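Octenoyl-CoA reductase/carboxylase (PDB 4A0S) probably catalyses the NADPH-dependent reductive carboxylation of 2-octenoyl-CoA, supplying an extender unit for cinnabaramide polyketide biosynthesis. Local coordinates at residues A[112-124]-A[131-143]. Numbering follows the deposited sequence.
Sequences VLGSDCSGVVVRT and WKPGDHVIVHPAH. With CO8 (octanoyl-coenzyme A), chain E.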
loop_
_atom_site.group_PDB
_atom_site.type_symbol
_atom_site.label_atom_id
_atom_site.label_comp_id
_atom_site.label_asym_id
_atom_site.label_seq_id
_atom_site.Cartn_x
_atom_site.Cartn_y
_atom_site.Cartn_z
ATOM N N VAL A 112 -7.252 9.666 -37.144
ATOM C CA VAL A 112 -6.886 10.969 -36.615
ATOM C C VAL A 112 -6.121 10.810 -35.310
ATOM O O VAL A 112 -6.663 10.387 -34.293
ATOM C CB VAL A 112 -8.095 11.873 -36.438
ATOM C CG1 VAL A 112 -7.641 13.274 -35.970
ATOM C CG2 VAL A 112 -8.896 11.943 -37.765
ATOM N N LEU A 113 -4.847 11.171 -35.378
ATOM C CA LEU A 113 -3.886 10.997 -34.287
ATOM C C LEU A 113 -3.955 12.138 -33.301
ATOM O O LEU A 113 -4.692 13.086 -33.512
ATOM C CB LEU A 113 -2.475 10.934 -34.866
ATOM C CG LEU A 113 -2.264 9.924 -35.991
ATOM C CD1 LEU A 113 -0.795 9.892 -36.297
ATOM C CD2 LEU A 113 -2.771 8.506 -35.621
ATOM N N GLY A 114 -3.154 12.055 -32.238
ATOM C CA GLY A 114 -3.086 13.132 -31.276
ATOM C C GLY A 114 -3.712 12.630 -30.003
ATOM O O GLY A 114 -4.883 12.258 -29.977
ATOM N N SER A 115 -2.920 12.624 -28.945
ATOM C CA SER A 115 -3.307 11.945 -27.724
ATOM C C SER A 115 -3.416 12.877 -26.543
ATOM O O SER A 115 -3.808 12.467 -25.457
ATOM C CB SER A 115 -2.319 10.832 -27.449
ATOM O OG SER A 115 -2.372 9.957 -28.553
ATOM N N ASP A 116 -3.106 14.140 -26.763
ATOM C CA ASP A 116 -3.561 15.155 -25.819
ATOM C C ASP A 116 -3.933 16.419 -26.562
ATOM O O ASP A 116 -3.758 16.513 -27.786
ATOM C CB ASP A 116 -2.593 15.371 -24.620
ATOM C CG ASP A 116 -1.129 15.470 -25.012
ATOM O OD1 ASP A 116 -0.781 15.815 -26.160
ATOM O OD2 ASP A 116 -0.295 15.216 -24.130
ATOM N N CYS A 117 -4.492 17.378 -25.844
ATOM C CA CYS A 117 -4.844 18.617 -26.467
ATOM C C CYS A 117 -5.388 19.530 -25.424
ATOM O O CYS A 117 -5.688 19.102 -24.306
ATOM C CB CYS A 117 -5.863 18.422 -27.593
ATOM S SG CYS A 117 -7.558 18.429 -27.107
ATOM N N SER A 118 -5.467 20.806 -25.789
ATOM C CA SER A 118 -6.257 21.750 -25.035
ATOM C C SER A 118 -7.233 22.327 -26.029
ATOM O O SER A 118 -6.996 22.320 -27.248
ATOM C CB SER A 118 -5.389 22.847 -24.448
ATOM O OG SER A 118 -4.735 23.543 -25.494
ATOM N N GLY A 119 -8.348 22.811 -25.525
ATOM C CA GLY A 119 -9.287 23.405 -26.416
ATOM C C GLY A 119 -10.580 23.792 -25.771
ATOM O O GLY A 119 -10.663 24.035 -24.577
ATOM N N VAL A 120 -11.594 23.866 -26.606
ATOM C CA VAL A 120 -12.860 24.380 -26.188
ATOM C C VAL A 120 -13.945 23.361 -26.478
ATOM O O VAL A 120 -14.032 22.823 -27.579
ATOM C CB VAL A 120 -13.175 25.689 -26.923
ATOM C CG1 VAL A 120 -14.474 26.234 -26.435
ATOM C CG2 VAL A 120 -12.044 26.693 -26.727
ATOM N N VAL A 121 -14.769 23.104 -25.470
ATOM C CA VAL A 121 -15.908 22.239 -25.641
ATOM C C VAL A 121 -16.849 22.905 -26.624
ATOM O O VAL A 121 -17.146 24.095 -26.500
ATOM C CB VAL A 121 -16.618 22.002 -24.300
ATOM C CG1 VAL A 121 -17.852 21.168 -24.499
ATOM C CG2 VAL A 121 -15.656 21.343 -23.306
ATOM N N VAL A 122 -17.293 22.159 -27.621
ATOM C CA VAL A 122 -18.277 22.712 -28.548
ATOM C C VAL A 122 -19.596 21.933 -28.520
ATOM O O VAL A 122 -20.663 22.495 -28.765
ATOM C CB VAL A 122 -17.701 22.888 -29.973
ATOM C CG1 VAL A 122 -16.620 23.956 -29.967
ATOM C CG2 VAL A 122 -17.137 21.582 -30.499
ATOM N N ARG A 123 -19.528 20.647 -28.197
ATOM C CA ARG A 123 -20.734 19.838 -28.039
ATOM C C ARG A 123 -20.499 18.796 -26.973
ATOM O O ARG A 123 -19.384 18.336 -26.790
ATOM C CB ARG A 123 -21.109 19.128 -29.346
ATOM C CG ARG A 123 -21.543 20.058 -30.484
ATOM C CD ARG A 123 -22.928 20.634 -30.230
ATOM N NE ARG A 123 -23.422 21.360 -31.402
ATOM C CZ ARG A 123 -23.036 22.583 -31.766
ATOM N NH1 ARG A 123 -22.116 23.266 -31.074
ATOM N NH2 ARG A 123 -23.561 23.116 -32.851
ATOM N N THR A 124 -21.563 18.419 -26.282
ATOM C CA THR A 124 -21.491 17.334 -25.324
ATOM C C THR A 124 -22.621 16.381 -25.616
ATOM O O THR A 124 -23.735 16.812 -25.986
ATOM C CB THR A 124 -21.661 17.838 -23.877
ATOM O OG1 THR A 124 -22.992 18.345 -23.700
ATOM C CG2 THR A 124 -20.661 18.933 -23.549
ATOM N N TRP A 131 -19.756 19.712 -18.141
ATOM C CA TRP A 131 -19.130 20.417 -19.261
ATOM C C TRP A 131 -20.161 21.076 -20.132
ATOM O O TRP A 131 -21.269 20.574 -20.319
ATOM C CB TRP A 131 -18.298 19.487 -20.138
ATOM C CG TRP A 131 -17.230 18.872 -19.377
ATOM C CD1 TRP A 131 -17.151 17.573 -18.995
ATOM C CD2 TRP A 131 -16.095 19.530 -18.830
ATOM N NE1 TRP A 131 -16.018 17.368 -18.259
ATOM C CE2 TRP A 131 -15.345 18.555 -18.144
ATOM C CE3 TRP A 131 -15.622 20.847 -18.871
ATOM C CZ2 TRP A 131 -14.147 18.854 -17.491
ATOM C CZ3 TRP A 131 -14.433 21.149 -18.213
ATOM C CH2 TRP A 131 -13.713 20.163 -17.538
ATOM N N LYS A 132 -19.793 22.215 -20.676
ATOM C CA LYS A 132 -20.699 22.888 -21.568
ATOM C C LYS A 132 -19.877 23.555 -22.664
ATOM O O LYS A 132 -18.693 23.819 -22.472
ATOM C CB LYS A 132 -21.547 23.886 -20.780
ATOM C CG LYS A 132 -20.733 24.941 -20.088
ATOM C CD LYS A 132 -21.615 25.714 -19.114
ATOM C CE LYS A 132 -20.830 26.831 -18.458
ATOM N NZ LYS A 132 -19.813 26.285 -17.507
ATOM N N PRO A 133 -20.488 23.783 -23.831
ATOM C CA PRO A 133 -19.771 24.475 -24.894
ATOM C C PRO A 133 -19.164 25.791 -24.390
ATOM O O PRO A 133 -19.820 26.533 -23.656
ATOM C CB PRO A 133 -20.869 24.720 -25.924
ATOM C CG PRO A 133 -21.801 23.552 -25.726
ATOM C CD PRO A 133 -21.842 23.377 -24.254
ATOM N N GLY A 134 -17.917 26.056 -24.781
ATOM C CA GLY A 134 -17.183 27.216 -24.303
ATOM C C GLY A 134 -16.171 26.903 -23.209
ATOM O O GLY A 134 -15.262 27.684 -22.951
ATOM N N ASP A 135 -16.342 25.760 -22.549
ATOM C CA ASP A 135 -15.453 25.396 -21.458
ATOM C C ASP A 135 -14.082 25.099 -22.000
ATOM O O ASP A 135 -13.936 24.346 -22.980
ATOM C CB ASP A 135 -15.945 24.155 -20.733
ATOM C CG ASP A 135 -17.100 24.442 -19.813
ATOM O OD1 ASP A 135 -17.424 25.630 -19.577
ATOM O OD2 ASP A 135 -17.682 23.472 -19.316
ATOM N N HIS A 136 -13.091 25.685 -21.336
ATOM C CA HIS A 136 -11.701 25.478 -21.685
ATOM C C HIS A 136 -11.229 24.213 -21.014
ATOM O O HIS A 136 -11.322 24.066 -19.791
ATOM C CB HIS A 136 -10.864 26.665 -21.236
ATOM C CG HIS A 136 -11.037 27.874 -22.102
ATOM N ND1 HIS A 136 -10.145 28.924 -22.094
ATOM C CD2 HIS A 136 -11.969 28.177 -23.039
ATOM C CE1 HIS A 136 -10.542 29.839 -22.961
ATOM N NE2 HIS A 136 -11.641 29.406 -23.555
ATOM N N VAL A 137 -10.750 23.291 -21.826
ATOM C CA VAL A 137 -10.369 21.982 -21.341
ATOM C C VAL A 137 -9.005 21.564 -21.836
ATOM O O VAL A 137 -8.490 22.066 -22.832
ATOM C CB VAL A 137 -11.377 20.896 -21.784
ATOM C CG1 VAL A 137 -12.759 21.166 -21.179
ATOM C CG2 VAL A 137 -11.452 20.818 -23.299
ATOM N N ILE A 138 -8.415 20.639 -21.110
ATOM C CA ILE A 138 -7.375 19.844 -21.680
ATOM C C ILE A 138 -7.992 18.478 -21.795
ATOM O O ILE A 138 -8.959 18.162 -21.098
ATOM C CB ILE A 138 -6.118 19.840 -20.838
ATOM C CG1 ILE A 138 -6.469 19.528 -19.381
ATOM C CG2 ILE A 138 -5.406 21.180 -21.000
ATOM C CD1 ILE A 138 -5.280 19.144 -18.517
ATOM N N VAL A 139 -7.477 17.700 -22.722
ATOM C CA VAL A 139 -7.897 16.340 -22.866
ATOM C C VAL A 139 -6.658 15.536 -22.565
ATOM O O VAL A 139 -5.574 15.839 -23.089
ATOM C CB VAL A 139 -8.380 16.038 -24.281
ATOM C CG1 VAL A 139 -8.602 14.538 -24.452
ATOM C CG2 VAL A 139 -9.632 16.854 -24.605
ATOM N N HIS A 140 -6.816 14.539 -21.700
ATOM C CA HIS A 140 -5.778 13.543 -21.488
ATOM C C HIS A 140 -6.189 12.246 -22.187
ATOM O O HIS A 140 -7.342 12.084 -22.557
ATOM C CB HIS A 140 -5.484 13.343 -19.997
ATOM C CG HIS A 140 -6.606 12.721 -19.234
ATOM N ND1 HIS A 140 -6.874 11.372 -19.277
ATOM C CD2 HIS A 140 -7.515 13.259 -18.389
ATOM C CE1 HIS A 140 -7.905 11.103 -18.497
ATOM N NE2 HIS A 140 -8.321 12.235 -17.956
ATOM N N PRO A 141 -5.227 11.337 -22.397
ATOM C CA PRO A 141 -5.431 10.244 -23.349
ATOM C C PRO A 141 -6.190 9.011 -22.854
ATOM O O PRO A 141 -6.464 8.128 -23.658
ATOM C CB PRO A 141 -3.998 9.834 -23.717
ATOM C CG PRO A 141 -3.200 10.190 -22.495
ATOM C CD PRO A 141 -3.809 11.508 -22.064
ATOM N N ALA A 142 -6.486 8.937 -21.559
ATOM C CA ALA A 142 -7.123 7.746 -20.996
ATOM C C ALA A 142 -8.575 7.627 -21.430
ATOM O O ALA A 142 -9.476 8.197 -20.817
ATOM C CB ALA A 142 -6.978 7.708 -19.472
ATOM N N HIS A 143 -8.777 6.867 -22.497
ATOM C CA HIS A 143 -10.093 6.657 -23.095
ATOM C C HIS A 143 -10.565 5.336 -22.531
ATOM O O HIS A 143 -10.130 4.270 -22.959
ATOM C CB HIS A 143 -9.918 6.614 -24.609
ATOM C CG HIS A 143 -11.188 6.451 -25.382
ATOM N ND1 HIS A 143 -11.738 5.214 -25.647
ATOM C CD2 HIS A 143 -11.956 7.351 -26.035
ATOM C CE1 HIS A 143 -12.816 5.367 -26.396
ATOM N NE2 HIS A 143 -12.968 6.652 -26.650
HETATM N N1A CO8 E . -0.146 -5.197 -39.639
HETATM C C2A CO8 E . -1.388 -5.494 -39.254
HETATM N N3A CO8 E . -1.620 -6.143 -38.119
HETATM C C4A CO8 E . -0.582 -6.509 -37.334
HETATM C C5A CO8 E . 0.728 -6.216 -37.696
HETATM C C6A CO8 E . 0.934 -5.538 -38.895
HETATM N N6A CO8 E . 2.174 -5.225 -39.283
HETATM N N7A CO8 E . 1.534 -6.685 -36.744
HETATM C C8A CO8 E . 0.765 -7.257 -35.815
HETATM N N9A CO8 E . -0.524 -7.151 -36.176
HETATM C C1B CO8 E . -1.733 -7.640 -35.459
HETATM C C2B CO8 E . -1.893 -9.156 -35.613
HETATM O O2B CO8 E . -3.290 -9.490 -35.773
HETATM C C3B CO8 E . -1.362 -9.646 -34.268
HETATM O O3B CO8 E . -1.927 -10.905 -33.933
HETATM P P3B CO8 E . -0.968 -12.190 -34.160
HETATM O O7A CO8 E . -1.826 -13.239 -35.064
HETATM O O8A CO8 E . 0.264 -11.792 -35.177
HETATM O O9A CO8 E . -0.459 -12.737 -32.886
HETATM C C4B CO8 E . -1.820 -8.565 -33.296
HETATM O O4B CO8 E . -1.647 -7.344 -34.028
HETATM C C5B CO8 E . -0.862 -8.415 -32.108
HETATM O O5B CO8 E . -1.274 -7.293 -31.301
HETATM P P1A CO8 E . -2.610 -7.419 -30.356
HETATM O O1A CO8 E . -2.756 -5.959 -29.585
HETATM O O2A CO8 E . -3.875 -7.711 -31.103
HETATM O O3A CO8 E . -2.315 -8.668 -29.325
HETATM P P2A CO8 E . -1.615 -8.642 -27.841
HETATM O O4A CO8 E . -0.730 -9.966 -27.731
HETATM O O5A CO8 E . -2.586 -8.516 -26.705
HETATM O O6A CO8 E . -0.537 -7.415 -27.853
HETATM C CBP CO8 E . 0.618 -5.414 -27.010
HETATM C CCP CO8 E . -0.364 -6.569 -26.699
HETATM C CDP CO8 E . 2.011 -6.054 -27.128
HETATM C CEP CO8 E . 0.611 -4.470 -25.806
HETATM C CAP CO8 E . 0.182 -4.685 -28.326
HETATM O OAP CO8 E . -1.229 -4.295 -28.333
HETATM C C9P CO8 E . 1.082 -3.479 -28.716
HETATM O O9P CO8 E . 2.204 -3.693 -29.190
HETATM N N8P CO8 E . 0.558 -2.244 -28.545
HETATM C C7P CO8 E . 1.277 -1.003 -28.962
HETATM C C6P CO8 E . 1.962 -0.215 -27.811
HETATM C C5P CO8 E . 3.348 0.272 -28.298
HETATM O O5P CO8 E . 4.207 -0.547 -28.615
HETATM N N4P CO8 E . 3.578 1.564 -28.523
HETATM C C3P CO8 E . 2.834 2.745 -28.102
HETATM C C2P CO8 E . 3.807 3.365 -27.088
HETATM S S1P CO8 E . 3.045 3.542 -25.431
HETATM C "C1'" CO8 E . 2.728 5.241 -25.493
HETATM O "O1'" CO8 E . 3.404 6.033 -26.175
HETATM C "C2'" CO8 E . 1.640 5.626 -24.739
HETATM C "C3'" CO8 E . 1.221 6.932 -24.632
HETATM C "C4'" CO8 E . 0.127 7.231 -23.811
HETATM C "C5'" CO8 E . -0.749 6.054 -23.412
HETATM C "C6'" CO8 E . -1.947 6.684 -22.669
HETATM C "C7'" CO8 E . -2.750 5.600 -22.008
HETATM C "C8'" CO8 E . -4.000 6.248 -21.404
#
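An antiparallel beta hairpin pairs strand 117-124 with strand 136-139, in which Cys-117 and Val-139 form a hydrogen-bonded pair: Val-139 N gives a nearly straight bond of 2.8 Å to Cys-117 O, while the return bond is weak. Gly-119 and Val-137 form the next such pair, with Val-137 N 2.9 Å from Gly-119 O; at the backbone angles of Gly-119 any side chain would collide with the carbonyl oxygen of the residue before it. On the face of Cys-117, the thiol SG rests 3.6 Å from Val-139 CG2, and the side chains of Val-121 and Val-137 cross at about a right angle, CG2 of the first meeting CG1 of the second; strand 64-73 packs against Cys-117 and Val-121. On the other face, beside helix 193-197, the side chains of Val-120 and His-136 lie side by side, pointing the same way. The hairpin belongs to the GroES-like domain of this member of the medium-chain dehydrogenase/reductase superfamily. A type II turn, Lys-132 to Asp-135, returns the chain: Pro-133 suits its second position and Gly-134, with positive phi, its third. Gly-134 N reaches Val-121 O at 2.7 Å. Asp-135 turns its carboxylate back over the turn, CG lying beside its own backbone N (chi1 -77°), where OD2 receives Lys-132 N from above the carboxylate plane and OD1 offers its syn lone pair to Lys-132 NZ in a salt bridge of 3.2 Å. An alanine here would probably leave the Lys-132 amide and ammonium without these partners and set the Lys-132 side chain free to turn. Beyond the strands, Pro-141 CB presses on Ser-115 O at 3.2 Å, and Pro-141 CG meets C6' of the octanoyl chain at 3.7 Å, an apolar ring suited to lining the acyl pocket.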